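Local coordinates for protein diol-dehydratase (Roseburia inulinivorans, PDB 5I2A) that dehydrates 1,2-propanediol as a B12-independent enzyme of the glycyl radical family, at residues P48-K53 and K203-E208; E104-D109 and R330-A335; G181-V186 and S213-I218; A339-F344 and F822-K827; M589-G594 and T706-D711. All coordinates share one frame; numbering follows the deposited sequence.

Interaction 1: P48-K53 and K203-E208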
# COMPACT_ATOMS: atom_id res chain seq x y z
N PRO A 48 -6.06 1.75 9.02
CA PRO A 48 -4.80 1.66 8.26
C PRO A 48 -3.80 0.75 8.96
O PRO A 48 -3.76 0.72 10.20
CB PRO A 48 -4.29 3.11 8.24
CG PRO A 48 -5.48 3.95 8.56
CD PRO A 48 -6.31 3.13 9.49
N VAL A 49 -3.01 0.03 8.18
CA VAL A 49 -2.06 -0.94 8.69
C VAL A 49 -1.17 -0.38 9.80
O VAL A 49 -1.02 -1.01 10.85
CB VAL A 49 -1.13 -1.46 7.57
CG1 VAL A 49 -0.22 -2.53 8.12
CG2 VAL A 49 -1.94 -2.01 6.40
N VAL A 50 -0.59 0.79 9.59
CA VAL A 50 0.38 1.27 10.54
C VAL A 50 -0.30 1.62 11.88
O VAL A 50 0.31 1.48 12.93
CB VAL A 50 1.18 2.48 9.98
CG1 VAL A 50 0.32 3.74 9.89
CG2 VAL A 50 2.40 2.73 10.84
N MET A 51 -1.56 2.04 11.83
CA MET A 51 -2.32 2.31 13.05
C MET A 51 -2.62 1.00 13.76
O MET A 51 -2.54 0.90 14.98
CB MET A 51 -3.61 3.07 12.74
CG MET A 51 -4.48 3.33 13.98
SD MET A 51 -3.63 4.22 15.31
CE MET A 51 -3.21 5.76 14.49
N ARG A 52 -2.92 -0.03 12.98
CA ARG A 52 -3.16 -1.34 13.58
C ARG A 52 -1.90 -1.87 14.27
O ARG A 52 -2.00 -2.49 15.33
CB ARG A 52 -3.65 -2.34 12.53
CG ARG A 52 -4.98 -1.90 11.86
CD ARG A 52 -5.48 -2.96 10.89
NE ARG A 52 -6.02 -4.13 11.57
CZ ARG A 52 -6.23 -5.30 10.99
NH1 ARG A 52 -5.93 -5.47 9.71
NH2 ARG A 52 -6.74 -6.31 11.67
N LYS A 53 -0.72 -1.62 13.69
CA LYS A 53 0.55 -2.07 14.30
C LYS A 53 0.80 -1.34 15.62
O LYS A 53 1.24 -1.94 16.59
CB LYS A 53 1.75 -1.84 13.36
CG LYS A 53 1.70 -2.54 12.02
CD LYS A 53 1.89 -4.02 12.14
CE LYS A 53 3.32 -4.33 12.59
NZ LYS A 53 3.43 -5.75 12.94
N LYS A 203 0.57 10.59 6.30
CA LYS A 203 1.59 11.17 7.16
C LYS A 203 1.07 11.27 8.59
O LYS A 203 1.74 10.85 9.54
CB LYS A 203 2.05 12.55 6.67
CG LYS A 203 3.03 13.26 7.61
CD LYS A 203 3.85 14.36 6.91
CE LYS A 203 4.96 14.90 7.84
NZ LYS A 203 5.75 16.02 7.23
N MET A 204 -0.14 11.80 8.74
CA MET A 204 -0.68 12.03 10.08
C MET A 204 -1.01 10.71 10.75
O MET A 204 -0.81 10.59 11.95
CB MET A 204 -1.92 12.93 10.03
CG MET A 204 -1.59 14.40 9.78
SD MET A 204 -0.62 15.13 11.13
CE MET A 204 -1.63 14.61 12.50
N CYS A 205 -1.48 9.72 10.00
CA CYS A 205 -1.70 8.41 10.60
C CYS A 205 -0.38 7.83 11.17
O CYS A 205 -0.37 7.30 12.27
CB CYS A 205 -2.30 7.43 9.59
SG CYS A 205 -2.84 5.85 10.31
N PHE A 206 0.70 7.94 10.41
CA PHE A 206 2.00 7.45 10.86
C PHE A 206 2.48 8.19 12.10
O PHE A 206 2.91 7.58 13.07
CB PHE A 206 3.04 7.57 9.73
CG PHE A 206 4.43 7.23 10.15
CD1 PHE A 206 4.79 5.92 10.44
CD2 PHE A 206 5.40 8.22 10.26
CE1 PHE A 206 6.08 5.61 10.84
CE2 PHE A 206 6.69 7.91 10.65
CZ PHE A 206 7.03 6.60 10.94
N LEU A 207 2.37 9.52 12.08
CA LEU A 207 2.76 10.33 13.24
C LEU A 207 1.90 9.99 14.47
O LEU A 207 2.44 9.88 15.57
CB LEU A 207 2.68 11.83 12.91
CG LEU A 207 3.65 12.32 11.82
CD1 LEU A 207 3.53 13.81 11.53
CD2 LEU A 207 5.10 11.99 12.19
N GLU A 208 0.59 9.81 14.31
CA GLU A 208 -0.25 9.43 15.45
C GLU A 208 0.15 8.06 15.98
O GLU A 208 0.12 7.83 17.18
CB GLU A 208 -1.74 9.39 15.09
CG GLU A 208 -2.31 10.69 14.56
CD GLU A 208 -2.74 11.64 15.65
OE1 GLU A 208 -2.40 11.41 16.84
OE2 GLU A 208 -3.43 12.63 15.32
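C205 lies against P48, V50 and M51 where two helices, 49-63 and 200-233, run side by side in the pyruvate formate lyase-like part of the chain. The axes of the two short segments approach to 8.8 Å with only 6° between their directions, a nearly parallel pair in which one thiol meets three residues of the partner segment. Three contacts converge on the sulphur. C205 SG stands anti to its own backbone N (chi1 -171°) and meets the ring of P48, the N-cap residue, with P48 CG 3.7 Å from C205 SG. V50 CG1 and M51 CB reach the same sulphur, V50 CG1 at 3.8 Å from C205 SG. P48 and C205 also pack on Y140 of the second subunit, which places this junction beside the interface between the two chains. Contacts away from the sulphur flank it. The V50 and F206 side chains cross at about a right angle, V50 CG2 resting near the ring plane at the edge, 4.0 Å from F206 CD1. The M51 chain bends at both chi2 and chi3; the latter turn (61°) sets M51 CE 4.0 Å from E208 CB and 3.9 Å from C205 O.

Interaction 2: E104-D109 and R330-A335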
# COMPACT_ATOMS: atom_id res chain seq x y z
N GLU A 104 11.46 -29.52 20.95
CA GLU A 104 12.09 -29.70 22.26
C GLU A 104 13.39 -30.50 22.17
O GLU A 104 14.28 -30.32 22.98
CB GLU A 104 11.14 -30.37 23.26
CG GLU A 104 11.74 -30.51 24.67
CD GLU A 104 10.77 -31.07 25.71
OE1 GLU A 104 9.56 -31.15 25.44
OE2 GLU A 104 11.23 -31.43 26.80
N THR A 105 13.50 -31.37 21.18
CA THR A 105 14.65 -32.25 21.09
C THR A 105 15.38 -32.13 19.77
O THR A 105 16.20 -32.97 19.45
CB THR A 105 14.22 -33.71 21.27
OG1 THR A 105 13.21 -34.02 20.30
CG2 THR A 105 13.65 -33.95 22.67
N ARG A 106 15.09 -31.09 18.99
CA ARG A 106 15.77 -30.93 17.71
C ARG A 106 17.25 -30.63 17.94
O ARG A 106 17.65 -30.18 19.00
CB ARG A 106 15.12 -29.83 16.87
CG ARG A 106 15.27 -28.42 17.43
CD ARG A 106 14.49 -27.38 16.60
NE ARG A 106 14.89 -26.02 16.94
CZ ARG A 106 14.43 -24.94 16.33
NH1 ARG A 106 13.53 -25.05 15.36
NH2 ARG A 106 14.87 -23.74 16.70
N SER A 107 18.06 -30.88 16.92
CA SER A 107 19.51 -30.82 17.06
C SER A 107 20.07 -29.39 17.13
O SER A 107 21.14 -29.18 17.71
CB SER A 107 20.16 -31.57 15.90
OG SER A 107 19.84 -30.94 14.67
N ALA A 108 19.38 -28.42 16.54
CA ALA A 108 19.86 -27.03 16.64
C ALA A 108 18.89 -26.15 17.42
O ALA A 108 17.70 -26.10 17.09
CB ALA A 108 20.10 -26.45 15.26
N ASP A 109 19.40 -25.45 18.43
CA ASP A 109 18.62 -24.51 19.23
C ASP A 109 17.23 -25.06 19.63
O ASP A 109 16.21 -24.50 19.24
CB ASP A 109 18.44 -23.17 18.46
CG ASP A 109 19.75 -22.35 18.35
OD1 ASP A 109 20.86 -22.91 18.50
OD2 ASP A 109 19.66 -21.13 18.07
N ARG A 330 13.71 -20.05 15.68
CA ARG A 330 13.66 -20.10 14.22
C ARG A 330 13.35 -21.53 13.80
O ARG A 330 13.66 -22.45 14.53
CB ARG A 330 15.00 -19.65 13.61
CG ARG A 330 15.50 -18.29 14.10
CD ARG A 330 16.89 -17.93 13.56
NE ARG A 330 17.34 -16.64 14.08
CZ ARG A 330 17.91 -16.47 15.27
NH1 ARG A 330 18.12 -17.52 16.07
NH2 ARG A 330 18.26 -15.25 15.67
N ASP A 331 12.76 -21.71 12.62
CA ASP A 331 12.48 -23.05 12.10
C ASP A 331 13.79 -23.83 11.99
O ASP A 331 14.84 -23.23 11.80
CB ASP A 331 11.78 -23.01 10.74
CG ASP A 331 12.69 -22.50 9.63
OD1 ASP A 331 13.37 -23.32 8.98
OD2 ASP A 331 12.72 -21.28 9.40
N ALA A 332 13.70 -25.15 12.08
CA ALA A 332 14.89 -26.00 12.24
C ALA A 332 15.93 -25.77 11.15
O ALA A 332 17.12 -25.66 11.46
CB ALA A 332 14.48 -27.47 12.28
N ALA A 333 15.50 -25.69 9.90
CA ALA A 333 16.42 -25.45 8.80
C ALA A 333 17.09 -24.08 8.95
O ALA A 333 18.31 -23.97 8.86
CB ALA A 333 15.70 -25.57 7.44
N SER A 334 16.30 -23.04 9.19
CA SER A 334 16.85 -21.71 9.43
C SER A 334 17.83 -21.69 10.62
O SER A 334 18.89 -21.08 10.53
CB SER A 334 15.75 -20.68 9.67
OG SER A 334 15.00 -20.45 8.49
N ALA A 335 17.47 -22.39 11.69
CA ALA A 335 18.25 -22.38 12.93
C ALA A 335 19.67 -22.87 12.73
O ALA A 335 20.59 -22.44 13.42
CB ALA A 335 17.56 -23.21 13.98
O HOH W 1 18.59 -20.28 15.69
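R330 offers its carbonyl oxygen to the guanidinium of R106, which grips it end-on with both terminal nitrogens: R106 NH1 stands 2.7 Å and R106 NH2 2.8 Å from R330 O. Both donors lie in the carbonyl plane, and the oxygen in turn lies close to the guanidinium plane. On its other flank the same R106 group holds D109 O side-on through NE and NH2, both from one face of that carbonyl, so its rotation is fixed from two sides. The R330 side chain meets D109 through a water that donates to D109 OD2 and accepts from R330 NH1; these charged ends also bond directly to the protein, D109 to G340 N and Y341 N, R330 to S342 O. D331 follows as the N-cap of the short helix 332-335: its OD1 accepts from S334 N at 3.0 Å, nearly straight at 172°, while S334 OG donates to D331 OD2. A332 N approaches R106 NH1 without bonding, since both are donors; E99 serves both, one carboxylate oxygen to each. A335 turns its methyl over one face of the guanidinium, A335 CB lying 3.9 Å from R106 NH2 and 4.3 Å from A108 CB.

Interaction 3: G181-V186 and S213-I218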
# COMPACT_ATOMS: atom_id res chain seq x y z
N GLY A 181 10.30 13.69 24.82
CA GLY A 181 10.92 14.51 23.80
C GLY A 181 10.63 14.04 22.38
O GLY A 181 10.47 14.86 21.48
N VAL A 182 10.60 12.73 22.17
CA VAL A 182 10.31 12.21 20.84
C VAL A 182 8.87 12.58 20.45
O VAL A 182 8.63 13.03 19.34
CB VAL A 182 10.52 10.68 20.76
CG1 VAL A 182 10.01 10.12 19.43
CG2 VAL A 182 12.00 10.36 20.93
N LYS A 183 7.94 12.43 21.38
CA LYS A 183 6.55 12.81 21.14
C LYS A 183 6.43 14.28 20.79
O LYS A 183 5.68 14.66 19.89
CB LYS A 183 5.68 12.50 22.36
CG LYS A 183 5.46 11.02 22.58
CD LYS A 183 4.35 10.78 23.57
CE LYS A 183 4.70 11.26 24.96
NZ LYS A 183 3.54 11.16 25.89
N GLU A 184 7.19 15.12 21.49
CA GLU A 184 7.15 16.54 21.20
C GLU A 184 7.68 16.84 19.80
O GLU A 184 7.18 17.71 19.12
CB GLU A 184 7.94 17.34 22.25
CG GLU A 184 7.53 18.81 22.32
CD GLU A 184 6.04 19.03 22.00
OE1 GLU A 184 5.18 18.54 22.77
OE2 GLU A 184 5.73 19.69 20.97
N LYS A 185 8.71 16.11 19.39
CA LYS A 185 9.22 16.22 18.03
C LYS A 185 8.13 15.84 17.02
O LYS A 185 7.96 16.48 16.00
CB LYS A 185 10.44 15.31 17.89
CG LYS A 185 11.18 15.31 16.56
CD LYS A 185 12.50 14.54 16.76
CE LYS A 185 13.17 14.11 15.47
NZ LYS A 185 14.37 13.28 15.77
N VAL A 186 7.39 14.79 17.33
CA VAL A 186 6.31 14.34 16.47
C VAL A 186 5.22 15.41 16.38
O VAL A 186 4.78 15.77 15.29
CB VAL A 186 5.72 13.02 16.98
CG1 VAL A 186 4.40 12.67 16.25
CG2 VAL A 186 6.74 11.91 16.82
N SER A 213 2.71 4.47 20.11
CA SER A 213 3.79 3.53 20.40
C SER A 213 4.70 4.06 21.52
O SER A 213 5.15 3.29 22.36
CB SER A 213 4.62 3.25 19.13
OG SER A 213 3.80 2.74 18.09
N CYS A 214 4.97 5.35 21.53
CA CYS A 214 5.78 5.91 22.60
C CYS A 214 5.07 5.79 23.95
O CYS A 214 5.67 5.38 24.94
CB CYS A 214 6.13 7.37 22.30
SG CYS A 214 7.37 7.56 21.03
N ASP A 215 3.78 6.11 23.98
CA ASP A 215 3.02 5.99 25.22
C ASP A 215 2.89 4.54 25.69
O ASP A 215 2.86 4.28 26.89
CB ASP A 215 1.64 6.63 25.07
CG ASP A 215 1.70 8.16 25.09
OD1 ASP A 215 2.61 8.69 25.76
OD2 ASP A 215 0.87 8.81 24.44
N ALA A 216 2.86 3.59 24.76
CA ALA A 216 2.87 2.17 25.11
C ALA A 216 4.15 1.76 25.86
O ALA A 216 4.10 0.98 26.81
CB ALA A 216 2.70 1.33 23.86
N VAL A 217 5.29 2.26 25.42
CA VAL A 217 6.54 1.92 26.07
C VAL A 217 6.61 2.59 27.45
O VAL A 217 7.12 2.00 28.40
CB VAL A 217 7.75 2.35 25.22
CG1 VAL A 217 9.06 2.04 25.94
CG2 VAL A 217 7.70 1.65 23.84
N ILE A 218 6.10 3.81 27.56
CA ILE A 218 6.07 4.51 28.83
C ILE A 218 5.21 3.72 29.80
O ILE A 218 5.61 3.47 30.94
CB ILE A 218 5.54 5.93 28.68
CG1 ILE A 218 6.52 6.76 27.87
CG2 ILE A 218 5.27 6.55 30.06
CD1 ILE A 218 6.02 8.12 27.43
O HOH W 2 0.54 11.53 24.78
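K183 NZ and D215 OD1 stand 2.6 Å apart in a salt bridge, the ammonium using the syn lone pair of that oxygen. The two side chains cross at about a right angle, and the lysine also lays its methylenes against the acid, with K183 CE 3.4 Å from D215 OD1. A water completes the pairing: it accepts from K183 NZ and donates to D215 OD2, so both carboxylate oxygens are tied to the one ammonium, directly or through solvent. The lysine chain is bent at chi3 (-66°), the turn that places CE beside D215 and within 4.2 Å of I218 CD1. Nearer its root, K183 CG packs 3.7 Å from C214 CB. An alanine at K183 would probably leave the D215 carboxylate without its charged mate and open a gap beside C214 and I218. The frame for all this is an antiparallel helical hairpin, in which helices 171-190 and 200-233 follow one another in the chain; the two segments run at 167° with axes 10.5 Å apart. Next to the lysine, V182 CG1 touches C214 SG at 4.0 Å. Beyond this shell, L211 packs on K183, and C529 and L530 lie against V182. The same helix 200-233 also packs on helix 49-63, through S213 on A54 and F57.

Interaction 4: A339-F344 and F822-K827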
# COMPACT_ATOMS: atom_id res chain seq x y z
N ALA A 339 22.93 -20.68 14.47
CA ALA A 339 22.91 -21.62 15.60
C ALA A 339 23.55 -21.01 16.84
O ALA A 339 24.50 -20.26 16.73
CB ALA A 339 23.61 -22.90 15.22
N GLY A 340 23.03 -21.36 18.02
CA GLY A 340 23.64 -20.92 19.27
C GLY A 340 22.79 -19.90 20.02
O GLY A 340 23.28 -19.26 20.93
N TYR A 341 21.53 -19.76 19.62
CA TYR A 341 20.59 -18.85 20.28
C TYR A 341 20.97 -17.36 20.23
O TYR A 341 20.46 -16.58 21.01
CB TYR A 341 20.41 -19.24 21.76
CG TYR A 341 19.89 -20.64 22.01
CD1 TYR A 341 18.57 -20.97 21.73
CD2 TYR A 341 20.71 -21.61 22.57
CE1 TYR A 341 18.08 -22.24 21.98
CE2 TYR A 341 20.23 -22.89 22.84
CZ TYR A 341 18.91 -23.20 22.54
OH TYR A 341 18.44 -24.46 22.80
N SER A 342 21.87 -16.97 19.33
CA SER A 342 22.29 -15.58 19.26
C SER A 342 21.17 -14.67 18.72
O SER A 342 20.32 -15.08 17.92
CB SER A 342 23.54 -15.41 18.38
OG SER A 342 24.06 -14.09 18.53
N LEU A 343 21.20 -13.42 19.18
CA LEU A 343 20.40 -12.34 18.63
C LEU A 343 21.32 -11.31 17.95
O LEU A 343 20.85 -10.25 17.51
CB LEU A 343 19.54 -11.68 19.72
CG LEU A 343 18.38 -12.55 20.21
CD1 LEU A 343 17.58 -11.87 21.33
CD2 LEU A 343 17.47 -12.87 19.04
N PHE A 344 22.62 -11.62 17.91
CA PHE A 344 23.62 -10.82 17.22
C PHE A 344 23.53 -9.34 17.60
O PHE A 344 23.45 -8.46 16.75
CB PHE A 344 23.45 -11.00 15.70
CG PHE A 344 23.31 -12.44 15.29
CD1 PHE A 344 24.43 -13.22 15.06
CD2 PHE A 344 22.05 -13.04 15.24
CE1 PHE A 344 24.29 -14.58 14.73
CE2 PHE A 344 21.91 -14.39 14.92
CZ PHE A 344 23.02 -15.15 14.65
N PHE A 822 29.69 -23.62 23.31
CA PHE A 822 30.09 -24.75 22.47
C PHE A 822 29.16 -25.95 22.58
O PHE A 822 28.83 -26.58 21.57
CB PHE A 822 31.51 -25.19 22.81
CG PHE A 822 32.08 -26.23 21.87
CD1 PHE A 822 32.43 -25.90 20.58
CD2 PHE A 822 32.25 -27.53 22.29
CE1 PHE A 822 32.95 -26.85 19.71
CE2 PHE A 822 32.77 -28.49 21.43
CZ PHE A 822 33.12 -28.15 20.14
N THR A 823 28.75 -26.27 23.80
CA THR A 823 27.92 -27.45 23.98
C THR A 823 26.45 -27.17 23.65
O THR A 823 25.63 -28.06 23.80
CB THR A 823 28.01 -28.05 25.42
OG1 THR A 823 27.54 -27.10 26.38
CG2 THR A 823 29.45 -28.43 25.76
N THR A 824 26.11 -25.96 23.21
CA THR A 824 24.76 -25.73 22.68
C THR A 824 24.75 -25.85 21.15
O THR A 824 23.72 -25.68 20.52
CB THR A 824 24.17 -24.34 23.05
OG1 THR A 824 24.91 -23.30 22.40
CG2 THR A 824 24.18 -24.13 24.56
N LEU A 825 25.91 -26.13 20.58
CA LEU A 825 26.02 -26.28 19.13
C LEU A 825 25.92 -27.75 18.74
O LEU A 825 26.35 -28.63 19.49
CB LEU A 825 27.33 -25.69 18.63
CG LEU A 825 27.59 -24.23 19.02
CD1 LEU A 825 28.87 -23.73 18.39
CD2 LEU A 825 26.40 -23.33 18.61
N SER A 826 25.38 -28.01 17.55
CA SER A 826 25.23 -29.38 17.05
C SER A 826 26.59 -29.95 16.68
O SER A 826 27.55 -29.22 16.47
CB SER A 826 24.33 -29.42 15.81
OG SER A 826 25.01 -28.90 14.68
N LYS A 827 26.66 -31.28 16.58
CA LYS A 827 27.90 -31.94 16.23
C LYS A 827 28.50 -31.45 14.91
O LYS A 827 29.71 -31.25 14.80
CB LYS A 827 27.71 -33.46 16.15
CG LYS A 827 28.98 -34.17 15.76
CD LYS A 827 28.81 -35.68 15.64
CE LYS A 827 30.01 -36.29 14.92
NZ LYS A 827 31.30 -35.80 15.51
O HOH W 3 24.86 -20.41 23.02
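G340 presents a bare CA to L825 at backbone angles (phi 110°, psi 14°) that would jam a CB against the preceding carbonyl oxygen. A CB here would also stand only 3.3 Å from L825 CD2, whereas G340 CA itself keeps 3.7 Å from that methyl. The contact therefore rests on a loop able to come in close because it lacks a side chain. A339 CB lies 4.4 Å from the same methyl, L825 CD2. One residue on from the glycine, the Y341 ring meets T824 CB at its edge, near the ring plane, with T824 CB 4.2 Å from Y341 CE2, while the tyrosine hydroxyl bonds to P110 O and the ring makes a cation-pi contact with R83. The D109 carboxylate holds the backbone N-H groups of G340 and Y341. The partner segment follows G817, the predicted radical site, by a few residues, although the radical itself is not present in this structure, and A339 O is bonded by the hydroxyl of neighbouring Y818. The polar link between the segments is a water that donates to G340 O at 2.9 Å and to T824 OG1 at 3.0 Å. L821 O can only accept, which implies that the threonine hydroxyl gives its own proton there and takes one from the water, joining the two loops through solvent.

Interaction 5: M589-G594 and T706-D711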
# COMPACT_ATOMS: atom_id res chain seq x y z
N MET A 589 31.04 -38.47 -8.56
CA MET A 589 31.29 -39.67 -7.76
C MET A 589 32.05 -39.40 -6.45
O MET A 589 32.59 -40.32 -5.83
CB MET A 589 32.06 -40.70 -8.59
CG MET A 589 31.31 -41.20 -9.81
SD MET A 589 29.80 -42.04 -9.32
CE MET A 589 30.40 -43.16 -8.09
N ASN A 590 32.08 -38.13 -6.02
CA ASN A 590 32.74 -37.75 -4.77
C ASN A 590 34.17 -38.27 -4.68
O ASN A 590 34.61 -38.75 -3.64
CB ASN A 590 31.93 -38.25 -3.57
CG ASN A 590 32.30 -37.55 -2.28
OD1 ASN A 590 32.77 -36.41 -2.29
ND2 ASN A 590 32.09 -38.22 -1.14
N TYR A 591 34.88 -38.19 -5.80
CA TYR A 591 36.28 -38.60 -5.88
C TYR A 591 36.48 -40.08 -5.52
O TYR A 591 37.56 -40.49 -5.10
CB TYR A 591 37.13 -37.72 -4.98
CG TYR A 591 37.27 -36.27 -5.41
CD1 TYR A 591 38.04 -35.92 -6.52
CD2 TYR A 591 36.66 -35.24 -4.70
CE1 TYR A 591 38.18 -34.61 -6.91
CE2 TYR A 591 36.81 -33.91 -5.09
CZ TYR A 591 37.57 -33.60 -6.19
OH TYR A 591 37.73 -32.29 -6.59
N GLY A 592 35.43 -40.88 -5.66
CA GLY A 592 35.47 -42.28 -5.29
C GLY A 592 35.43 -42.53 -3.79
O GLY A 592 35.72 -43.63 -3.34
N LYS A 593 35.05 -41.53 -3.00
CA LYS A 593 35.05 -41.68 -1.55
C LYS A 593 33.73 -42.19 -0.98
O LYS A 593 33.57 -42.31 0.23
CB LYS A 593 35.40 -40.34 -0.88
CG LYS A 593 36.72 -39.74 -1.35
CD LYS A 593 37.91 -40.46 -0.74
CE LYS A 593 39.22 -39.88 -1.26
NZ LYS A 593 40.39 -40.39 -0.49
N GLY A 594 32.76 -42.48 -1.85
CA GLY A 594 31.48 -42.96 -1.38
C GLY A 594 30.35 -41.96 -1.56
O GLY A 594 30.55 -40.75 -1.47
N THR A 706 25.73 -28.76 -1.33
CA THR A 706 26.71 -28.56 -2.37
C THR A 706 27.44 -29.85 -2.64
O THR A 706 27.97 -30.46 -1.71
CB THR A 706 27.72 -27.48 -1.95
OG1 THR A 706 27.00 -26.30 -1.57
CG2 THR A 706 28.70 -27.17 -3.07
N GLY A 707 27.46 -30.28 -3.90
CA GLY A 707 28.26 -31.44 -4.27
C GLY A 707 29.76 -31.22 -4.09
O GLY A 707 30.22 -30.14 -3.67
N ALA A 708 30.54 -32.24 -4.40
CA ALA A 708 32.00 -32.12 -4.35
C ALA A 708 32.49 -31.02 -5.29
O ALA A 708 31.92 -30.82 -6.36
CB ALA A 708 32.64 -33.44 -4.71
N THR A 709 33.55 -30.33 -4.90
CA THR A 709 34.07 -29.25 -5.74
C THR A 709 35.54 -29.48 -6.11
O THR A 709 36.24 -30.23 -5.44
CB THR A 709 33.90 -27.88 -5.02
OG1 THR A 709 34.28 -28.00 -3.65
CG2 THR A 709 32.43 -27.47 -5.09
N PRO A 710 36.00 -28.86 -7.21
CA PRO A 710 37.35 -29.09 -7.75
C PRO A 710 38.49 -28.63 -6.85
O PRO A 710 39.64 -28.91 -7.18
CB PRO A 710 37.36 -28.26 -9.04
CG PRO A 710 35.96 -28.07 -9.41
CD PRO A 710 35.19 -28.04 -8.13
N ASP A 711 38.18 -27.94 -5.75
CA ASP A 711 39.21 -27.58 -4.76
C ASP A 711 39.61 -28.81 -3.96
O ASP A 711 40.62 -28.79 -3.26
CB ASP A 711 38.72 -26.45 -3.83
CG ASP A 711 37.46 -26.83 -3.04
OD1 ASP A 711 36.72 -27.73 -3.48
OD2 ASP A 711 37.20 -26.20 -2.00
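Y591 extends its phenol to the backbone of the opposite loop, where OH donates to the carbonyl of T709, Y591 OH lying 2.8 Å from T709 O. The donor stands above the carbonyl plane, 42° out of it, while the acceptor lies near the plane of the tyrosine ring at its edge. Y591 CG is anti to its own carbonyl carbon (chi1 -68°), and the ring that follows stacks on H647. Its tip also packs against the proline that succeeds T709, with P710 CA 3.4 Å from Y591 OH. A phenylalanine in place of Y591 would probably leave T709 O without the hydroxyl that donates to it and lose the oxygen's packing on P710 CA. The tyrosine owes its position to a Schellman motif that ends helix 580-588, with N590 at positive phi as its C-prime residue. The N590 side chain has CG anti to the backbone N and divides its amide between two loops. N590 ND2 donates to G594 O at 3.0 Å, in the planes of both groups and nearly straight (165°), which holds the turn closed. N590 OD1 accepts from A715 N and lies 3.8 Å from A708 CB. The same methyl touches both residues, for A708 CB also lies 4.2 Å from Y591 CE2, obliquely to the ring. T709 CB points away from the other segment, and T709 OG1 is bonded by R713 NH1, while D711 OD2 accepts from N560 ND2.

Overall arrangement
From the N terminus, residues 48-53 open interaction 1 and residues 104-109 open interaction 2. Interaction 3 opens at 181-186, but interaction 1 closes first, at 203-208, so the two cross; they share helix 200-233 and touch where L207 packs on V186. Interaction 3 then closes within the span of interaction 2, whose loop ends at 330-335 and which itself crosses interaction 1. Interaction 4 opens directly afterwards and touches interaction 2 through D109; its long loop, ending at 822-827, contains interaction 5, which runs from 589-594 to 706-711 and joins the loops after helices 580-588 and 699-703. Interactions 1 and 3 bind peripheral helices, 2 and 4 join central loops, and 5 lies opposite 1 and 3.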